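Local atomic coordinates of sulfur oxidation protein soxB (PDB entry 2WDD), a protein that hydrolyses a sulfur-sulfur bond of cysteine S-thiosulfonate in the Sox sulfur oxidation pathway and carries a two-manganese metal centre. Residues L32-L37 with K310-V315; H288-R293 with A304-G309; L126-G131 with V157-S162; Y21-Y26 with R330-L335; L82-S87 with G99-M104. All coordinates share one frame; numbering follows the deposited sequence.

Interaction 1: residues L32-L37 with K310-V315; sequences LYFSDL and KALMRV. With MN (manganese (II) ion), chain G.
Tyr-33 and Met-313 form an antiparallel hydrogen-bonded pair, a buried join between strands 29-34 and 311-320 inside a mixed sheet. Tyr-33 N lies 2.9 Å from Met-313 O, and Met-313 N is 2.8 Å from Tyr-33 O. On the face that carries both side chains, CD2 of the Tyr-33 ring meets Met-313 CB at 4.1 Å. The Met-313 chain is bent at chi2 and chi3 (54° and 65°); this folds CE back to 3.7 Å from Tyr-33 O.

The other face is aliphatic near the strands. Leu-32 and Arg-314 run side by side in the same direction, with Leu-32 CD2 against Arg-314 CG at 3.9 Å; the guanidinium goes on to Gln-114 and Asp-316. Leu-312 CD1 fits between Leu-32 CB and Phe-34 CD2, at 4.2 Å from the former.

Past the strand end the chain delivers Asp-36 to the metal, OD1 binding manganese at 2.1 Å. The hydroxyl of Ser-35 donates to the other oxygen, OD2, from above the carboxylate plane, and His-286 N bonds to OD2 as well, which helps fix the group's rotation. Strand 124-129 continues the sheet beyond Leu-32 and strand 323-333 beyond Met-313; helix 104-120 packs on the Leu-312 and Arg-314 face, while Tyr-33 meets Leu-283 of strand 281-284.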
# COMPACT_ATOMS: atom_id res chain seq x y z
N LEU A 32 3.40 -2.64 18.46
CA LEU A 32 3.23 -3.73 17.50
C LEU A 32 2.46 -3.06 16.37
O LEU A 32 1.29 -2.71 16.52
CB LEU A 32 2.45 -4.89 18.11
CG LEU A 32 3.16 -5.46 19.35
CD1 LEU A 32 2.33 -6.54 20.05
CD2 LEU A 32 4.57 -5.98 19.00
N TYR A 33 3.17 -2.79 15.28
CA TYR A 33 2.66 -1.98 14.20
C TYR A 33 2.55 -2.70 12.86
O TYR A 33 3.49 -3.37 12.43
CB TYR A 33 3.61 -0.79 14.06
CG TYR A 33 3.46 0.04 12.81
CD1 TYR A 33 2.24 0.63 12.49
CD2 TYR A 33 4.57 0.33 12.00
CE1 TYR A 33 2.10 1.42 11.35
CE2 TYR A 33 4.44 1.12 10.86
CZ TYR A 33 3.21 1.67 10.55
OH TYR A 33 3.07 2.43 9.41
N PHE A 34 1.41 -2.54 12.20
CA PHE A 34 1.25 -3.05 10.84
C PHE A 34 0.44 -1.99 10.11
O PHE A 34 -0.22 -1.16 10.74
CB PHE A 34 0.56 -4.41 10.81
CG PHE A 34 -0.87 -4.38 11.29
CD1 PHE A 34 -1.92 -4.28 10.39
CD2 PHE A 34 -1.15 -4.44 12.65
CE1 PHE A 34 -3.24 -4.26 10.85
CE2 PHE A 34 -2.46 -4.39 13.11
CZ PHE A 34 -3.51 -4.32 12.20
N SER A 35 0.51 -1.98 8.79
CA SER A 35 -0.21 -0.98 8.03
C SER A 35 -0.50 -1.54 6.65
O SER A 35 0.11 -2.51 6.20
CB SER A 35 0.64 0.29 7.89
OG SER A 35 -0.10 1.37 7.34
N ASP A 36 -1.45 -0.91 5.98
CA ASP A 36 -1.75 -1.26 4.60
C ASP A 36 -2.08 -2.72 4.35
O ASP A 36 -1.73 -3.29 3.31
CB ASP A 36 -0.61 -0.78 3.70
CG ASP A 36 -0.47 0.74 3.72
OD1 ASP A 36 -1.17 1.43 2.95
OD2 ASP A 36 0.25 1.26 4.59
N LEU A 37 -2.83 -3.31 5.28
CA LEU A 37 -3.29 -4.70 5.13
C LEU A 37 -4.16 -4.86 3.88
O LEU A 37 -4.18 -5.93 3.28
CB LEU A 37 -4.09 -5.10 6.37
CG LEU A 37 -4.64 -6.53 6.45
CD1 LEU A 37 -3.54 -7.57 6.41
CD2 LEU A 37 -5.46 -6.69 7.70
N LYS A 310 2.14 -8.74 5.51
CA LYS A 310 3.39 -9.49 5.43
C LYS A 310 4.29 -9.43 6.64
O LYS A 310 5.06 -10.36 6.88
CB LYS A 310 4.14 -9.22 4.12
CG LYS A 310 4.84 -7.89 4.02
CD LYS A 310 5.30 -7.63 2.57
CE LYS A 310 6.42 -8.58 2.13
NZ LYS A 310 6.99 -8.22 0.77
N ALA A 311 4.21 -8.34 7.39
CA ALA A 311 5.09 -8.16 8.53
C ALA A 311 4.42 -7.45 9.69
O ALA A 311 3.55 -6.60 9.50
CB ALA A 311 6.32 -7.37 8.10
N LEU A 312 4.90 -7.75 10.89
CA LEU A 312 4.48 -7.04 12.08
C LEU A 312 5.77 -6.37 12.55
O LEU A 312 6.79 -7.04 12.73
CB LEU A 312 3.99 -8.01 13.16
CG LEU A 312 3.59 -7.26 14.44
CD1 LEU A 312 2.29 -6.46 14.21
CD2 LEU A 312 3.41 -8.25 15.60
N MET A 313 5.75 -5.05 12.65
CA MET A 313 6.93 -4.33 13.09
C MET A 313 6.88 -4.19 14.60
O MET A 313 5.94 -3.60 15.14
CB MET A 313 7.01 -2.95 12.45
CG MET A 313 7.88 -2.92 11.21
SD MET A 313 7.44 -4.14 9.97
CE MET A 313 5.77 -3.53 9.50
N ARG A 314 7.88 -4.74 15.28
CA ARG A 314 7.93 -4.61 16.73
C ARG A 314 8.93 -3.53 17.07
O ARG A 314 10.11 -3.61 16.70
CB ARG A 314 8.32 -5.92 17.41
CG ARG A 314 8.50 -5.75 18.92
CD ARG A 314 8.69 -7.07 19.67
NE ARG A 314 9.15 -6.78 21.03
CZ ARG A 314 9.31 -7.69 21.98
NH1 ARG A 314 9.02 -8.96 21.75
NH2 ARG A 314 9.77 -7.32 23.17
N VAL A 315 8.45 -2.47 17.71
CA VAL A 315 9.30 -1.34 18.05
C VAL A 315 9.32 -1.17 19.56
O VAL A 315 8.33 -0.75 20.16
CB VAL A 315 8.84 -0.05 17.37
CG1 VAL A 315 9.84 1.09 17.63
CG2 VAL A 315 8.66 -0.26 15.86
MN MN G . -1.95 1.27 1.01
O HOH W 1 -1.37 3.16 0.38

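Interaction 2: residues H288-R293 with A304-G309; sequences HDLTPR and AGSAAG. With MN (manganese (II) ion), chain G.
The methyl of Ala-307 sits over one face of the His-288 imidazole, a CH-pi contact in which CB lies 3.8 Å from the ring centroid and is shifted toward the rim. Its nearest ring atom is ND1, with Ala-307 CB to His-288 ND1 at 3.5 Å. The ring's far nitrogen, NE2, binds manganese at 2.2 Å, and the metal's other protein ligands are Asp-36, His-38 and Asp-132; ND1 makes a weak hydrogen bond to Arg-405 O. A metal ligand is thus backed by the loop 304-309, which also brings Ser-306 O to the CA of His-288.

Farther along, Ala-304 CB points at the backbone of Asp-289, packing 3.5 Å from Asp-289 CB. Ser-306 turns its hydroxyl beside Leu-290, whose CD2 is 3.6 Å from Ser-306 OG, and the same hydroxyl donates to a water that in turn donates to His-288 O. Ser-306 N gives only a weak, bent bond to Asp-289 O.

Thr-291 holds OG1 between its backbone N and carbonyl carbon (chi1 55°), where it accepts a nearly straight bond from Ala-304 N at 2.9 Å. A valine here would probably leave the N-H of Ala-304 without its acceptor and the two loops less firmly joined. A second water links Thr-291 N to Ala-304 O. Met-266 of helix 266-273 covers Asp-289, Thr-291 and Ala-304, Leu-86 of helix 81-86 packs on Leu-290, and Tyr-74 of helix 67-74 touches Thr-291.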
# COMPACT_ATOMS: atom_id res chain seq x y z
N HIS A 288 3.93 1.54 1.60
CA HIS A 288 4.13 0.10 1.63
C HIS A 288 5.61 -0.28 1.72
O HIS A 288 6.04 -1.31 1.19
CB HIS A 288 3.50 -0.56 0.39
CG HIS A 288 2.00 -0.41 0.30
ND1 HIS A 288 1.23 -1.23 -0.50
CD2 HIS A 288 1.15 0.44 0.91
CE1 HIS A 288 -0.05 -0.88 -0.38
NE2 HIS A 288 -0.12 0.12 0.48
N ASP A 289 6.39 0.55 2.42
CA ASP A 289 7.82 0.33 2.57
C ASP A 289 8.18 -0.66 3.68
O ASP A 289 7.34 -0.98 4.54
CB ASP A 289 8.51 1.67 2.86
CG ASP A 289 8.52 2.58 1.65
OD1 ASP A 289 9.01 2.13 0.59
OD2 ASP A 289 8.08 3.75 1.74
N LEU A 290 9.44 -1.11 3.66
CA LEU A 290 9.99 -1.97 4.71
C LEU A 290 11.29 -1.33 5.21
O LEU A 290 12.13 -0.92 4.40
CB LEU A 290 10.30 -3.38 4.18
CG LEU A 290 9.10 -4.34 4.20
CD1 LEU A 290 9.31 -5.47 3.20
CD2 LEU A 290 8.87 -4.89 5.62
N THR A 291 11.42 -1.21 6.53
CA THR A 291 12.63 -0.63 7.13
C THR A 291 13.12 -1.52 8.28
O THR A 291 12.75 -1.32 9.44
CB THR A 291 12.36 0.79 7.67
OG1 THR A 291 11.26 0.76 8.58
CG2 THR A 291 12.06 1.75 6.54
N PRO A 292 13.97 -2.52 7.97
CA PRO A 292 14.49 -3.43 8.99
C PRO A 292 15.23 -2.71 10.11
O PRO A 292 15.28 -3.19 11.25
CB PRO A 292 15.41 -4.34 8.20
CG PRO A 292 14.74 -4.41 6.83
CD PRO A 292 14.29 -2.98 6.61
N ARG A 293 15.76 -1.53 9.79
CA ARG A 293 16.43 -0.67 10.76
C ARG A 293 15.74 0.68 10.56
O ARG A 293 15.40 1.04 9.43
CB ARG A 293 17.92 -0.54 10.43
CG ARG A 293 18.68 -1.85 10.48
CD ARG A 293 20.18 -1.62 10.38
NE ARG A 293 20.91 -2.85 10.12
CZ ARG A 293 21.34 -3.69 11.06
NH1 ARG A 293 21.09 -3.43 12.34
NH2 ARG A 293 22.02 -4.78 10.73
N ALA A 304 8.68 1.98 8.69
CA ALA A 304 7.59 1.75 7.73
C ALA A 304 6.69 0.59 8.13
O ALA A 304 7.13 -0.36 8.78
CB ALA A 304 8.16 1.52 6.34
N GLY A 305 5.44 0.62 7.66
CA GLY A 305 4.46 -0.40 8.00
C GLY A 305 4.24 -1.58 7.06
O GLY A 305 3.40 -2.44 7.34
N SER A 306 5.03 -1.65 5.99
CA SER A 306 4.90 -2.72 5.00
C SER A 306 3.48 -2.77 4.43
O SER A 306 2.83 -1.73 4.27
CB SER A 306 5.37 -4.07 5.56
OG SER A 306 5.49 -5.03 4.51
N ALA A 307 3.00 -3.98 4.14
CA ALA A 307 1.68 -4.09 3.54
C ALA A 307 1.17 -5.51 3.45
O ALA A 307 1.94 -6.46 3.53
CB ALA A 307 1.71 -3.51 2.13
N ALA A 308 -0.15 -5.61 3.24
CA ALA A 308 -0.81 -6.87 2.93
C ALA A 308 -0.66 -7.97 3.97
O ALA A 308 -0.82 -9.16 3.66
CB ALA A 308 -0.33 -7.36 1.55
N GLY A 309 -0.32 -7.56 5.20
CA GLY A 309 -0.12 -8.46 6.33
C GLY A 309 1.21 -9.18 6.34
O GLY A 309 1.41 -10.15 7.09
MN MN G . -1.95 1.27 1.01
O HOH W 2 6.18 -3.96 2.07
O HOH W 3 9.20 -1.94 8.22
O HOH W 1 -1.37 3.16 0.38

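Interaction 3: residues L126-G131 with V157-S162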
# COMPACT_ATOMS: atom_id res chain seq x y z
N LEU A 126 1.22 -1.72 22.71
CA LEU A 126 0.14 -1.07 21.98
C LEU A 126 0.13 -1.64 20.58
O LEU A 126 1.20 -1.86 19.99
CB LEU A 126 0.36 0.44 21.91
CG LEU A 126 0.20 1.23 23.21
CD1 LEU A 126 0.59 2.69 22.98
CD2 LEU A 126 -1.24 1.12 23.74
N VAL A 127 -1.07 -1.93 20.08
CA VAL A 127 -1.25 -2.46 18.73
C VAL A 127 -1.73 -1.29 17.88
O VAL A 127 -2.80 -0.72 18.12
CB VAL A 127 -2.25 -3.63 18.72
CG1 VAL A 127 -2.46 -4.12 17.29
CG2 VAL A 127 -1.74 -4.77 19.61
N LEU A 128 -0.91 -0.92 16.89
CA LEU A 128 -1.20 0.25 16.08
C LEU A 128 -1.33 -0.14 14.63
O LEU A 128 -0.46 -0.83 14.09
CB LEU A 128 -0.07 1.26 16.22
CG LEU A 128 0.17 1.69 17.68
CD1 LEU A 128 1.35 2.63 17.74
CD2 LEU A 128 -1.08 2.34 18.25
N ASP A 129 -2.43 0.30 14.02
CA ASP A 129 -2.74 -0.00 12.62
C ASP A 129 -2.62 1.28 11.79
O ASP A 129 -3.27 2.29 12.08
CB ASP A 129 -4.16 -0.54 12.58
CG ASP A 129 -4.62 -0.88 11.18
OD1 ASP A 129 -3.88 -0.60 10.21
OD2 ASP A 129 -5.71 -1.47 11.07
N GLY A 130 -1.75 1.26 10.78
CA GLY A 130 -1.50 2.43 9.97
C GLY A 130 -2.51 2.79 8.89
O GLY A 130 -2.28 3.75 8.15
N GLY A 131 -3.62 2.06 8.80
CA GLY A 131 -4.65 2.41 7.82
C GLY A 131 -4.53 1.64 6.51
O GLY A 131 -3.61 0.85 6.31
N VAL A 157 -7.08 -3.87 18.29
CA VAL A 157 -6.28 -2.77 17.77
C VAL A 157 -6.53 -1.52 18.60
O VAL A 157 -7.68 -1.13 18.79
CB VAL A 157 -6.63 -2.51 16.29
CG1 VAL A 157 -5.93 -1.25 15.78
CG2 VAL A 157 -6.29 -3.73 15.43
N ASP A 158 -5.48 -0.90 19.12
CA ASP A 158 -5.65 0.28 19.96
C ASP A 158 -5.94 1.56 19.19
O ASP A 158 -6.74 2.39 19.63
CB ASP A 158 -4.42 0.49 20.83
CG ASP A 158 -4.25 -0.61 21.84
OD1 ASP A 158 -5.15 -0.80 22.69
OD2 ASP A 158 -3.25 -1.34 21.75
N HIS A 159 -5.27 1.74 18.07
CA HIS A 159 -5.47 2.93 17.25
C HIS A 159 -5.34 2.59 15.78
O HIS A 159 -4.65 1.64 15.41
CB HIS A 159 -4.42 3.99 17.54
CG HIS A 159 -4.48 4.55 18.93
ND1 HIS A 159 -5.58 5.23 19.41
CD2 HIS A 159 -3.56 4.57 19.92
CE1 HIS A 159 -5.34 5.62 20.65
NE2 HIS A 159 -4.12 5.25 20.98
N MET A 160 -5.96 3.42 14.94
CA MET A 160 -5.77 3.32 13.50
C MET A 160 -5.92 4.71 12.91
O MET A 160 -6.49 5.62 13.54
CB MET A 160 -6.75 2.35 12.84
CG MET A 160 -8.08 2.97 12.41
SD MET A 160 -9.17 1.76 11.54
CE MET A 160 -8.50 1.84 9.85
N VAL A 161 -5.35 4.88 11.72
CA VAL A 161 -5.51 6.08 10.92
C VAL A 161 -6.12 5.63 9.58
O VAL A 161 -6.52 4.46 9.45
CB VAL A 161 -4.24 6.92 10.79
CG1 VAL A 161 -3.82 7.44 12.17
CG2 VAL A 161 -3.11 6.14 10.13
N SER A 162 -6.21 6.52 8.61
CA SER A 162 -6.92 6.14 7.40
C SER A 162 -6.47 6.71 6.06
O SER A 162 -5.74 7.69 5.99
CB SER A 162 -8.39 6.55 7.58
OG SER A 162 -8.51 7.97 7.47
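The His-159 imidazole is met at its edge, in plane, by Leu-128: Leu-128 CD2 lies 3.7 Å from His-159 CD2, the two side chains side by side. Both ring nitrogens are used elsewhere, NE2 with His-205 and ND1 with Glu-183 O. The Asp-158 carboxylate turns to the neighbouring strand, where OD2 accepts from Val-127 N at 2.8 Å through its anti lone pair, almost straight at 174°. The Leu-126 side chain crosses that of Asp-158 at about a right angle, its CD2 3.7 Å from Asp-158 OD2.

The Asp-129 carboxylate shapes the turn after its strand. OD1 is met from above its plane by Gly-131 N at 3.0 Å, an Asx turn, while OD2 binds Gln-152 and Thr-133. Asp-129 N to His-159 O and Asp-158 N to Val-127 O are both sound at 2.9 Å; His-159 N to Val-127 O and Val-161 N to Asp-129 O are weak. Val-161 CG2 presses on Gly-130 O at 3.2 Å, an oxygen that accepts from His-263, a manganese ligand.

Two parallel neighbouring strands, 124-129 and 159-160, with helices 138-143 and 146-155 between them, make a beta-alpha-beta crossover whose first strand ends just before the metal ligand Asp-132.

Interaction 4: residues Y21-Y26 with R330-L335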
# COMPACT_ATOMS: atom_id res chain seq x y z
N TYR A 21 11.00 -14.89 16.16
CA TYR A 21 10.04 -14.37 17.12
C TYR A 21 10.43 -14.34 18.60
O TYR A 21 9.82 -13.60 19.38
CB TYR A 21 8.71 -15.10 16.94
CG TYR A 21 8.33 -15.29 15.49
CD1 TYR A 21 8.14 -14.20 14.65
CD2 TYR A 21 8.15 -16.57 14.96
CE1 TYR A 21 7.79 -14.37 13.33
CE2 TYR A 21 7.80 -16.75 13.63
CZ TYR A 21 7.62 -15.64 12.82
OH TYR A 21 7.26 -15.80 11.51
N ASP A 22 11.41 -15.15 19.00
CA ASP A 22 11.83 -15.21 20.39
C ASP A 22 12.81 -14.09 20.75
O ASP A 22 14.02 -14.29 20.78
CB ASP A 22 12.45 -16.57 20.72
CG ASP A 22 12.70 -16.76 22.20
OD1 ASP A 22 11.97 -16.16 23.01
OD2 ASP A 22 13.63 -17.52 22.56
N LEU A 23 12.26 -12.90 21.02
CA LEU A 23 13.07 -11.74 21.35
C LEU A 23 13.13 -11.47 22.85
O LEU A 23 12.13 -11.57 23.55
CB LEU A 23 12.50 -10.50 20.66
CG LEU A 23 12.65 -10.36 19.14
CD1 LEU A 23 11.65 -9.34 18.62
CD2 LEU A 23 14.07 -9.94 18.79
N PRO A 24 14.30 -11.06 23.35
CA PRO A 24 14.43 -10.72 24.77
C PRO A 24 13.76 -9.39 25.04
O PRO A 24 13.47 -8.62 24.11
CB PRO A 24 15.95 -10.60 24.96
CG PRO A 24 16.50 -10.32 23.60
CD PRO A 24 15.60 -11.04 22.64
N PRO A 25 13.49 -9.08 26.32
CA PRO A 25 12.83 -7.81 26.65
C PRO A 25 13.72 -6.62 26.31
O PRO A 25 14.95 -6.74 26.27
CB PRO A 25 12.65 -7.90 28.18
CG PRO A 25 12.74 -9.35 28.50
CD PRO A 25 13.69 -9.93 27.50
N TYR A 26 13.10 -5.47 26.06
CA TYR A 26 13.82 -4.24 25.77
C TYR A 26 12.91 -3.04 25.98
O TYR A 26 11.84 -2.96 25.39
CB TYR A 26 14.36 -4.22 24.34
CG TYR A 26 15.20 -2.99 24.03
CD1 TYR A 26 16.59 -3.04 24.10
CD2 TYR A 26 14.60 -1.77 23.72
CE1 TYR A 26 17.36 -1.91 23.85
CE2 TYR A 26 15.37 -0.64 23.46
CZ TYR A 26 16.74 -0.72 23.52
OH TYR A 26 17.51 0.39 23.25
N ARG A 330 12.32 -4.50 14.99
CA ARG A 330 12.41 -5.81 14.38
C ARG A 330 11.24 -6.01 13.45
O ARG A 330 10.09 -5.85 13.85
CB ARG A 330 12.42 -6.91 15.43
CG ARG A 330 13.68 -6.93 16.28
CD ARG A 330 14.91 -7.31 15.46
NE ARG A 330 16.10 -7.44 16.30
CZ ARG A 330 16.95 -6.45 16.54
NH1 ARG A 330 16.74 -5.26 15.99
NH2 ARG A 330 18.00 -6.64 17.32
N VAL A 331 11.54 -6.37 12.20
CA VAL A 331 10.51 -6.70 11.23
C VAL A 331 10.24 -8.19 11.43
O VAL A 331 11.11 -9.02 11.16
CB VAL A 331 11.01 -6.43 9.79
CG1 VAL A 331 10.03 -7.03 8.76
CG2 VAL A 331 11.20 -4.92 9.57
N LEU A 332 9.06 -8.52 11.93
CA LEU A 332 8.70 -9.92 12.17
C LEU A 332 7.89 -10.48 11.01
O LEU A 332 6.75 -10.08 10.77
CB LEU A 332 7.92 -10.07 13.47
CG LEU A 332 8.57 -9.43 14.70
CD1 LEU A 332 7.64 -9.56 15.90
CD2 LEU A 332 9.93 -10.08 14.98
N PRO A 333 8.46 -11.43 10.25
CA PRO A 333 7.70 -11.97 9.12
C PRO A 333 6.44 -12.73 9.56
O PRO A 333 6.47 -13.55 10.48
CB PRO A 333 8.70 -12.93 8.44
CG PRO A 333 10.06 -12.52 8.98
CD PRO A 333 9.79 -12.05 10.38
N VAL A 334 5.31 -12.42 8.92
CA VAL A 334 4.07 -13.14 9.19
C VAL A 334 4.03 -14.34 8.24
O VAL A 334 3.60 -14.23 7.08
CB VAL A 334 2.83 -12.23 9.00
CG1 VAL A 334 1.55 -13.02 9.30
CG2 VAL A 334 2.92 -11.03 9.91
N LEU A 335 4.55 -15.48 8.70
CA LEU A 335 4.60 -16.67 7.87
C LEU A 335 3.63 -17.71 8.42
O LEU A 335 3.88 -18.30 9.46
CB LEU A 335 6.02 -17.24 7.82
CG LEU A 335 7.08 -16.35 7.14
CD1 LEU A 335 8.47 -16.82 7.51
CD2 LEU A 335 6.90 -16.37 5.63
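The phenol of Tyr-21 makes the shortest polar bond here, OH donating to Pro-333 O at 2.6 Å. The carbonyl oxygen lies at the ring edge, in plane, and the hydroxyl is tilted 26° from the carbonyl plane. At the same edge Tyr-21 CD1 meets Leu-332 CB at 4.3 Å, while Pro-333 CD, off the ring plane, is as far from Tyr-21 CE1, so the ring meets two successive residues. A phenylalanine in its place would probably keep the ring packing but leave the Pro-333 carbonyl without this donor.

Both methyls of Leu-23 rest on the same side of Arg-330 CG, CD1 and CD2 each 3.9 Å away, the two side chains crossing at a slant, and Leu-23 CD1 also reaches Leu-332 CD2 at 4.1 Å. The bend at chi2 (-67°) turns CD of Arg-330 back, and NE comes to 4.1 Å from Leu-23 CD2.

Leu-110 of helix 104-120 packs against the Tyr-21 ring, and Gln-114 of that helix binds Tyr-21 O. Asp-22 centres an inverse gamma turn, closed by a weak bond from Leu-23 N to Tyr-21 O. This is an irregular N-terminal segment folded over strand 323-333, at one border of the sheet, far from the metal centre.

Interaction 5: residues L82-S87 with G99-M104; sequences LAYLLS and GPIGGM
Tyr-84 and Leu-85, on the last turn of helix 81-86, face the irregular loop that joins helices 91-98 and 104-120; the backbones stay well apart, the closest CA atoms being those of Leu-85 and Ile-101 at 8.4 Å, and side chains bridge the distance.

Tyr-84 does most of this. Its CG stands anti to the backbone N (chi1 167°), and the ring reaches out to the loop, where OH donates to Gly-99 O at 2.7 Å. The oxygen lies at the ring edge, near its plane, and is also 3.4 Å from Tyr-84 CE2. The donor is tilted 33° from the carbonyl plane of Gly-99.

Ile-101 fills the angle between the two helix side chains with a single methyl. CG2 lies 3.8 Å from Tyr-84 CE2 and 4.0 Å from Leu-85 CD1, and the Ile-101 side chain as a whole slants across both, while CD1 at the far end of Ile-101 heads away from the helix to pack on Lys-310. That lysine in turn gives a hydrogen bond from NZ to Leu-85 O, which ties the end of the helix to the chain just before strand 311-320.

Gly-99 has positive phi (90°), and a side chain on it would clash with the Pro-100 ring, its CB falling 2.8 Å from Pro-100 CD. The loop is a helix-to-helix connection: Gly-99 is the first residue to leave the helical course of 91-98, and Gly-103 is the N-cap of helix 104-120. Tyr-84 thus pins the start of that connection to helix 81-86, one helix earlier in the chain.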
# COMPACT_ATOMS: atom_id res chain seq x y z
N LEU A 82 13.83 -12.75 6.17
CA LEU A 82 13.73 -11.30 6.00
C LEU A 82 14.01 -10.91 4.55
O LEU A 82 13.35 -10.03 4.00
CB LEU A 82 14.65 -10.54 6.95
CG LEU A 82 14.51 -9.01 6.91
CD1 LEU A 82 13.05 -8.60 7.03
CD2 LEU A 82 15.34 -8.37 8.03
N ALA A 83 14.99 -11.57 3.92
CA ALA A 83 15.30 -11.28 2.52
C ALA A 83 14.09 -11.57 1.64
O ALA A 83 13.78 -10.82 0.71
CB ALA A 83 16.51 -12.09 2.05
N TYR A 84 13.39 -12.65 1.95
CA TYR A 84 12.17 -13.04 1.23
C TYR A 84 11.12 -11.92 1.28
O TYR A 84 10.49 -11.60 0.28
CB TYR A 84 11.61 -14.33 1.85
CG TYR A 84 10.20 -14.72 1.45
CD1 TYR A 84 9.78 -14.67 0.12
CD2 TYR A 84 9.32 -15.21 2.40
CE1 TYR A 84 8.49 -15.09 -0.24
CE2 TYR A 84 8.03 -15.59 2.05
CZ TYR A 84 7.62 -15.55 0.73
OH TYR A 84 6.34 -15.96 0.39
N LEU A 85 10.95 -11.31 2.45
CA LEU A 85 9.98 -10.22 2.58
C LEU A 85 10.46 -8.94 1.90
O LEU A 85 9.69 -8.18 1.30
CB LEU A 85 9.77 -9.89 4.06
CG LEU A 85 8.62 -10.61 4.78
CD1 LEU A 85 8.79 -12.12 4.74
CD2 LEU A 85 8.50 -10.11 6.22
N LEU A 86 11.76 -8.67 2.05
CA LEU A 86 12.36 -7.40 1.70
C LEU A 86 12.62 -7.09 0.25
O LEU A 86 12.64 -5.92 -0.14
CB LEU A 86 13.67 -7.28 2.50
CG LEU A 86 14.35 -5.92 2.65
CD1 LEU A 86 13.42 -4.92 3.34
CD2 LEU A 86 15.63 -6.10 3.50
N SER A 87 12.88 -8.11 -0.56
CA SER A 87 13.30 -7.88 -1.93
C SER A 87 12.69 -8.88 -2.92
O SER A 87 12.27 -9.98 -2.53
CB SER A 87 14.83 -8.06 -1.93
OG SER A 87 15.40 -8.01 -3.23
N GLY A 99 6.89 -20.32 2.38
CA GLY A 99 5.44 -20.30 2.37
C GLY A 99 4.87 -18.91 2.21
O GLY A 99 5.60 -17.92 2.10
N PRO A 100 3.53 -18.81 2.15
CA PRO A 100 2.85 -17.53 1.97
C PRO A 100 3.02 -16.64 3.19
O PRO A 100 3.29 -17.11 4.31
CB PRO A 100 1.38 -17.95 1.83
CG PRO A 100 1.29 -19.20 2.66
CD PRO A 100 2.58 -19.91 2.40
N ILE A 101 2.79 -15.35 2.98
CA ILE A 101 2.85 -14.36 4.04
C ILE A 101 1.43 -13.92 4.41
O ILE A 101 0.45 -14.23 3.71
CB ILE A 101 3.72 -13.14 3.66
CG1 ILE A 101 3.26 -12.50 2.35
CG2 ILE A 101 5.20 -13.54 3.57
CD1 ILE A 101 1.97 -11.70 2.48
N GLY A 102 1.32 -13.21 5.52
CA GLY A 102 0.06 -12.65 5.94
C GLY A 102 -1.03 -13.62 6.32
O GLY A 102 -0.78 -14.76 6.75
N GLY A 103 -2.26 -13.15 6.16
CA GLY A 103 -3.47 -13.84 6.60
C GLY A 103 -3.81 -13.22 7.95
O GLY A 103 -2.92 -12.96 8.77
N MET A 104 -5.08 -12.94 8.19
CA MET A 104 -5.47 -12.35 9.46
C MET A 104 -5.24 -13.33 10.61
O MET A 104 -4.92 -12.92 11.73
CB MET A 104 -6.93 -11.90 9.42
CG MET A 104 -7.13 -10.63 8.60
SD MET A 104 -8.85 -10.38 8.16
CE MET A 104 -8.78 -8.76 7.43

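Overall arrangement
Along the chain interaction 4 encloses interaction 1, which encloses interactions 5, 3 and 2 in turn. Interactions 1, 3 and 4 share one six-stranded sheet: 159-160, 124-129, 29-34, 311-320 and 323-333 are successive neighbours, and the centres of interactions 3 and 4 are about 19 Å apart with interaction 1 between. Interaction 2 lies beside interaction 1, centres about 7 Å apart, and both bind the same manganese, through loops after strand 29-34 and strand 281-284 of the second sheet. Interaction 5 touches interactions 1, 2 and 4, and Val-334 O bonds to Gly-102 N. The N-terminal segment covers one border of the sheet, while loops after inner strands 29-34 and 124-129 supply metal ligands.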